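Local coordinates for protein malate dehydrogenase (Plasmodium falciparum, PDB 5NFR) that probably interconverts malate and oxaloacetate with NAD as cofactor, as a malate dehydrogenase of the lactate/malate dehydrogenase superfamily, at residues R150-I155 and E164-V169; Q182-V187 and F284-E289. All coordinates share one frame; numbering follows the deposited sequence.

In the fold
Both contacts lie in the C-terminal alpha/beta domain, with centres about 14 Å apart. Contact 1 packs helix 144-158 on strand 166-171. Contact 2 joins the next strand, 179-187, to the loop that leads into helix 288-311. The two strands are antiparallel neighbours in one sheet. Asn167 N of contact 1 lies 2.9 Å from Ser186 O of contact 2, a probable hydrogen bond. Tyr151 OH and Thr185 OG1 also probably bond, at 2.8 Å. Contact 1 is nearer the catalytic centre: it holds Arg150, a predicted substrate-binding residue, and the side chain of Tyr151 is about 11 Å from that of His174, the predicted proton acceptor. Both contacts also touch the second subunit.

Contact 1: residues R150-I155 and E164-V169; sequences RYCSLI and EDVNAV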
loop_
_atom_site.group_PDB
_atom_site.type_symbol
_atom_site.label_atom_id
_atom_site.label_comp_id
_atom_site.label_asym_id
_atom_site.label_seq_id
_atom_site.Cartn_x
_atom_site.Cartn_y
_atom_site.Cartn_z
ATOM N N ARG A 150 -29.097 -11.025 -4.488
ATOM C CA ARG A 150 -27.660 -11.195 -4.728
ATOM C C ARG A 150 -27.067 -12.224 -3.803
ATOM O O ARG A 150 -26.343 -13.113 -4.214
ATOM C CB ARG A 150 -26.942 -9.801 -4.599
ATOM C CG ARG A 150 -27.233 -8.875 -5.774
ATOM C CD ARG A 150 -27.205 -7.419 -5.428
ATOM N NE ARG A 150 -27.333 -6.603 -6.646
ATOM C CZ ARG A 150 -27.231 -5.278 -6.707
ATOM N NH1 ARG A 150 -26.916 -4.601 -5.615
ATOM N NH2 ARG A 150 -27.441 -4.635 -7.828
ATOM N N TYR A 151 -27.252 -12.016 -2.545
ATOM C CA TYR A 151 -26.787 -12.969 -1.524
ATOM C C TYR A 151 -27.301 -14.414 -1.758
ATOM O O TYR A 151 -26.522 -15.350 -1.774
ATOM C CB TYR A 151 -27.265 -12.453 -0.100
ATOM C CG TYR A 151 -27.122 -13.397 1.049
ATOM C CD1 TYR A 151 -25.940 -13.503 1.755
ATOM C CD2 TYR A 151 -28.163 -14.102 1.485
ATOM C CE1 TYR A 151 -25.780 -14.365 2.815
ATOM C CE2 TYR A 151 -28.039 -14.988 2.591
ATOM C CZ TYR A 151 -26.841 -15.090 3.262
ATOM O OH TYR A 151 -26.739 -15.950 4.327
ATOM N N CYS A 152 -28.606 -14.552 -2.033
ATOM C CA CYS A 152 -29.175 -15.855 -2.303
ATOM C C CYS A 152 -28.632 -16.489 -3.568
ATOM O O CYS A 152 -28.345 -17.670 -3.635
ATOM C CB CYS A 152 -30.728 -15.801 -2.434
ATOM S SG CYS A 152 -31.511 -15.493 -0.855
ATOM N N SER A 153 -28.449 -15.637 -4.574
ATOM C CA SER A 153 -27.830 -16.056 -5.863
ATOM C C SER A 153 -26.426 -16.642 -5.637
ATOM O O SER A 153 -26.105 -17.718 -6.155
ATOM C CB SER A 153 -27.844 -14.872 -6.765
ATOM O OG SER A 153 -27.196 -15.179 -7.946
ATOM N N LEU A 154 -25.638 -16.008 -4.793
ATOM C CA LEU A 154 -24.267 -16.486 -4.512
ATOM C C LEU A 154 -24.268 -17.750 -3.669
ATOM O O LEU A 154 -23.453 -18.666 -3.894
ATOM C CB LEU A 154 -23.472 -15.398 -3.806
ATOM C CG LEU A 154 -23.208 -14.130 -4.670
ATOM C CD1 LEU A 154 -22.870 -12.941 -3.786
ATOM C CD2 LEU A 154 -22.084 -14.386 -5.654
ATOM N N ILE A 155 -25.185 -17.814 -2.667
ATOM C CA ILE A 155 -25.326 -18.998 -1.824
ATOM C C ILE A 155 -25.697 -20.167 -2.695
ATOM O O ILE A 155 -25.136 -21.234 -2.606
ATOM C CB ILE A 155 -26.401 -18.774 -0.711
ATOM C CG1 ILE A 155 -25.944 -17.741 0.333
ATOM C CG2 ILE A 155 -26.765 -20.084 -0.046
ATOM C CD1 ILE A 155 -24.819 -18.187 1.239
ATOM N N GLU A 164 -33.953 -20.668 -6.960
ATOM C CA GLU A 164 -35.408 -20.448 -6.865
ATOM C C GLU A 164 -35.978 -20.470 -5.449
ATOM O O GLU A 164 -36.865 -19.682 -5.146
ATOM C CB GLU A 164 -36.188 -21.437 -7.732
ATOM C CG GLU A 164 -37.666 -21.097 -7.827
ATOM C CD GLU A 164 -38.337 -21.761 -8.992
ATOM O OE1 GLU A 164 -37.667 -22.353 -9.893
ATOM O OE2 GLU A 164 -39.562 -21.770 -8.958
ATOM N N ASP A 165 -35.481 -21.328 -4.586
ATOM C CA ASP A 165 -36.073 -21.380 -3.240
ATOM C C ASP A 165 -35.050 -21.203 -2.132
ATOM O O ASP A 165 -35.263 -21.687 -1.013
ATOM C CB ASP A 165 -36.893 -22.684 -3.048
ATOM C CG ASP A 165 -38.116 -22.766 -4.010
ATOM O OD1 ASP A 165 -38.925 -21.808 -4.005
ATOM O OD2 ASP A 165 -38.168 -23.761 -4.805
ATOM N N VAL A 166 -33.992 -20.442 -2.439
ATOM C CA VAL A 166 -33.083 -19.915 -1.428
ATOM C C VAL A 166 -33.622 -18.582 -0.967
ATOM O O VAL A 166 -33.830 -17.685 -1.792
ATOM C CB VAL A 166 -31.655 -19.748 -1.983
ATOM C CG1 VAL A 166 -30.741 -19.251 -0.906
ATOM C CG2 VAL A 166 -31.163 -21.089 -2.528
ATOM N N ASN A 167 -33.930 -18.501 0.326
ATOM C CA ASN A 167 -34.503 -17.302 0.884
ATOM C C ASN A 167 -33.649 -16.818 1.992
ATOM O O ASN A 167 -32.949 -17.571 2.650
ATOM C CB ASN A 167 -35.930 -17.566 1.407
ATOM C CG ASN A 167 -36.902 -17.987 0.296
ATOM O OD1 ASN A 167 -36.673 -17.714 -0.876
ATOM N ND2 ASN A 167 -37.964 -18.643 0.647
ATOM N N ALA A 168 -33.719 -15.514 2.216
ATOM C CA ALA A 168 -32.918 -14.890 3.261
ATOM C C ALA A 168 -33.399 -13.526 3.689
ATOM O O ALA A 168 -34.203 -12.903 3.038
ATOM C CB ALA A 168 -31.484 -14.776 2.808
ATOM N N VAL A 169 -32.961 -13.120 4.859
ATOM C CA VAL A 169 -33.319 -11.846 5.429
ATOM C C VAL A 169 -32.043 -11.047 5.482
ATOM O O VAL A 169 -31.024 -11.511 6.005
ATOM C CB VAL A 169 -33.985 -11.994 6.843
ATOM C CG1 VAL A 169 -34.117 -10.634 7.568
ATOM C CG2 VAL A 169 -35.379 -12.597 6.717
#
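Cys152 sits at the middle of this helix-on-strand contact. Its CB is 3.8 Å from Val166 CG1. Its SG turns toward the strand, 3.7 Å from Ala168 CB, and lies 3.3 Å from the backbone Val166 O. Chi1 of -71° sets the sulfur beside its own backbone N and points it between Val166 and Ala168. Tyr151 meets the strand with a ring edge: Ala168 CB lies near the ring plane, 3.5 Å from CE2. Further along the helix, Ile155 reaches Val166 through its CG2 branch, which touches Val166 CG1 at 4.2 Å.

The Tyr151 ring is held from two directions. Ile155 CG1, one helical turn on, lies 4.0 Å above the ring plane over its centre. Tyr151 OH and Thr185 OG1 share a hydrogen bond. On the same helix, Arg150 NH2 hydrogen-bonds a citric acid molecule, probably from the crystallisation liquor, consistent with its predicted substrate-binding role.

The axes of 150-155 and 166-169 come within 7.9 Å, with 137° between their directions. Helix 144-158 packs on one face of the antiparallel sheet. Tyr151 and Leu154 touch helix 203-224; Tyr151 and Ile155 touch helix 192-197. On the strand's other face, Asn167 and Val169 pack against the second subunit.

Contact 2: residues Q182-V187 and F284-E289; sequences QRYTSV and FPLTKE
Phe284 meets Tyr184 through its CB, which lies 3.8 Å from Tyr184 CE1. The Phe284 ring turns to the subunit boundary, where it meets Phe195 of the second subunit edge-to-face. Pro285 follows, with CD 3.7 Å from Tyr184 OH, and the two side chains cross at about a right angle. The Pro285 carbonyl turns toward the same hydroxyl, with O 3.0 Å from Tyr184 OH. The hydroxyl's hydrogen bond goes to Glu194 OE1 of the second subunit. Pro285 O also lies near the plane of the Arg183 guanidinium, at its edge, 3.6 Å from NH2.

Leu286 starts away from Tyr184, but its CD1 returns to within 4.2 Å of Tyr184 CE1. Thr287 brings CG2 to 4.1 Å from Arg183 NH1. It is the N-cap residue of helix 288-311, its side chain capping a backbone N just beyond Glu289.

Arg183 reaches the loop because its chain bends at chi3 (59°). Tyr184 CE2 lies 3.3 Å off the guanidinium plane, near its rim, with the two planes steeply inclined. The guanidinium has two acidic partners: NH1 forms a salt bridge with Glu290 OE1, and NH2 with Glu194 OE1 of the second subunit. Glu290 also accepts a hydrogen bond from Thr287 N, so one carboxylate joins the arginine to the helix start.

Gln182 to Thr185 form a type I turn, where strand 179-187 turns a corner. The loop before helix 288-311 packs on this corner, while Leu286 also touches strand 166-171 and the first turns of that helix.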
loop_
_atom_site.group_PDB
_atom_site.type_symbol
_atom_site.label_atom_id
_atom_site.label_comp_id
_atom_site.label_asym_id
_atom_site.label_seq_id
_atom_site.Cartn_x
_atom_site.Cartn_y
_atom_site.Cartn_z
ATOM N N GLN A 182 -27.577 -15.229 8.545
ATOM C CA GLN A 182 -27.385 -16.656 8.314
ATOM C C GLN A 182 -28.454 -17.499 8.921
ATOM O O GLN A 182 -28.908 -18.441 8.308
ATOM C CB GLN A 182 -26.084 -17.124 8.938
ATOM C CG GLN A 182 -24.858 -16.416 8.398
ATOM C CD GLN A 182 -23.548 -16.977 8.893
ATOM O OE1 GLN A 182 -22.576 -16.239 8.936
ATOM N NE2 GLN A 182 -23.482 -18.285 9.195
ATOM N N ARG A 183 -28.817 -17.182 10.161
ATOM C CA ARG A 183 -29.913 -17.877 10.847
ATOM C C ARG A 183 -31.220 -17.860 10.039
ATOM O O ARG A 183 -32.007 -18.815 10.139
ATOM C CB ARG A 183 -30.226 -17.259 12.238
ATOM C CG ARG A 183 -29.390 -17.789 13.382
ATOM C CD ARG A 183 -29.663 -17.043 14.678
ATOM N NE ARG A 183 -31.059 -17.139 15.081
ATOM C CZ ARG A 183 -31.922 -16.135 15.289
ATOM N NH1 ARG A 183 -31.591 -14.860 15.188
ATOM N NH2 ARG A 183 -33.166 -16.433 15.597
ATOM N N TYR A 184 -31.478 -16.746 9.332
ATOM C CA TYR A 184 -32.693 -16.564 8.536
ATOM C C TYR A 184 -32.410 -16.759 7.054
ATOM O O TYR A 184 -32.975 -16.065 6.237
ATOM C CB TYR A 184 -33.318 -15.177 8.819
ATOM C CG TYR A 184 -33.853 -14.940 10.260
ATOM C CD1 TYR A 184 -34.309 -13.691 10.647
ATOM C CD2 TYR A 184 -33.847 -15.941 11.221
ATOM C CE1 TYR A 184 -34.749 -13.457 11.932
ATOM C CE2 TYR A 184 -34.289 -15.731 12.513
ATOM C CZ TYR A 184 -34.759 -14.499 12.879
ATOM O OH TYR A 184 -35.139 -14.276 14.183
ATOM N N THR A 185 -31.531 -17.702 6.738
ATOM C CA THR A 185 -31.294 -18.133 5.379
ATOM C C THR A 185 -31.667 -19.598 5.248
ATOM O O THR A 185 -31.212 -20.441 6.008
ATOM C CB THR A 185 -29.780 -18.002 5.012
ATOM O OG1 THR A 185 -29.308 -16.669 5.261
ATOM C CG2 THR A 185 -29.548 -18.390 3.587
ATOM N N SER A 186 -32.501 -19.916 4.282
ATOM C CA SER A 186 -32.899 -21.298 4.064
ATOM C C SER A 186 -32.833 -21.676 2.577
ATOM O O SER A 186 -33.039 -20.838 1.702
ATOM C CB SER A 186 -34.318 -21.566 4.642
ATOM O OG SER A 186 -35.289 -20.827 3.937
ATOM N N VAL A 187 -32.697 -22.981 2.339
ATOM C CA VAL A 187 -32.764 -23.573 0.995
ATOM C C VAL A 187 -33.986 -24.505 0.984
ATOM O O VAL A 187 -33.960 -25.595 1.572
ATOM C CB VAL A 187 -31.463 -24.358 0.660
ATOM C CG1 VAL A 187 -31.523 -24.906 -0.770
ATOM C CG2 VAL A 187 -30.236 -23.466 0.862
ATOM N N PHE A 284 -38.654 -9.616 14.353
ATOM C CA PHE A 284 -38.296 -10.986 14.715
ATOM C C PHE A 284 -37.233 -10.984 15.810
ATOM O O PHE A 284 -36.440 -10.043 15.914
ATOM C CB PHE A 284 -37.785 -11.776 13.470
ATOM C CG PHE A 284 -38.842 -12.039 12.462
ATOM C CD1 PHE A 284 -38.873 -11.331 11.307
ATOM C CD2 PHE A 284 -39.836 -12.932 12.717
ATOM C CE1 PHE A 284 -39.890 -11.507 10.397
ATOM C CE2 PHE A 284 -40.874 -13.123 11.825
ATOM C CZ PHE A 284 -40.897 -12.399 10.657
ATOM N N PRO A 285 -37.151 -12.081 16.596
ATOM C CA PRO A 285 -36.214 -12.107 17.727
ATOM C C PRO A 285 -34.778 -12.261 17.315
ATOM O O PRO A 285 -34.347 -13.339 16.957
ATOM C CB PRO A 285 -36.699 -13.316 18.571
ATOM C CG PRO A 285 -37.865 -13.892 17.844
ATOM C CD PRO A 285 -37.856 -13.371 16.455
ATOM N N LEU A 286 -34.036 -11.171 17.324
ATOM C CA LEU A 286 -32.580 -11.189 17.021
ATOM C C LEU A 286 -31.719 -11.564 18.229
ATOM O O LEU A 286 -32.124 -11.341 19.385
ATOM C CB LEU A 286 -32.162 -9.823 16.540
ATOM C CG LEU A 286 -32.210 -9.546 15.035
ATOM C CD1 LEU A 286 -33.289 -10.297 14.286
ATOM C CD2 LEU A 286 -32.355 -8.050 14.794
ATOM N N THR A 287 -30.554 -12.161 17.985
ATOM C CA THR A 287 -29.539 -12.326 19.060
ATOM C C THR A 287 -28.955 -10.951 19.396
ATOM O O THR A 287 -29.138 -10.003 18.633
ATOM C CB THR A 287 -28.384 -13.285 18.686
ATOM O OG1 THR A 287 -27.620 -12.728 17.612
ATOM C CG2 THR A 287 -28.898 -14.671 18.307
ATOM N N LYS A 288 -28.259 -10.852 20.531
ATOM C CA LYS A 288 -27.573 -9.610 20.923
ATOM C C LYS A 288 -26.634 -9.130 19.803
ATOM O O LYS A 288 -26.651 -7.962 19.419
ATOM C CB LYS A 288 -26.728 -9.786 22.199
ATOM C CG LYS A 288 -27.492 -10.233 23.418
ATOM C CD LYS A 288 -26.584 -10.437 24.646
ATOM C CE LYS A 288 -27.342 -11.011 25.858
ATOM N NZ LYS A 288 -28.374 -10.091 26.401
ATOM N N GLU A 289 -25.855 -10.056 19.272
ATOM C CA GLU A 289 -24.845 -9.729 18.255
ATOM C C GLU A 289 -25.435 -9.245 16.942
ATOM O O GLU A 289 -24.923 -8.331 16.318
ATOM C CB GLU A 289 -23.944 -10.923 18.001
ATOM C CG GLU A 289 -23.380 -11.504 19.294
ATOM C CD GLU A 289 -22.366 -12.590 19.057
ATOM O OE1 GLU A 289 -21.978 -12.863 17.876
ATOM O OE2 GLU A 289 -21.955 -13.222 20.065
#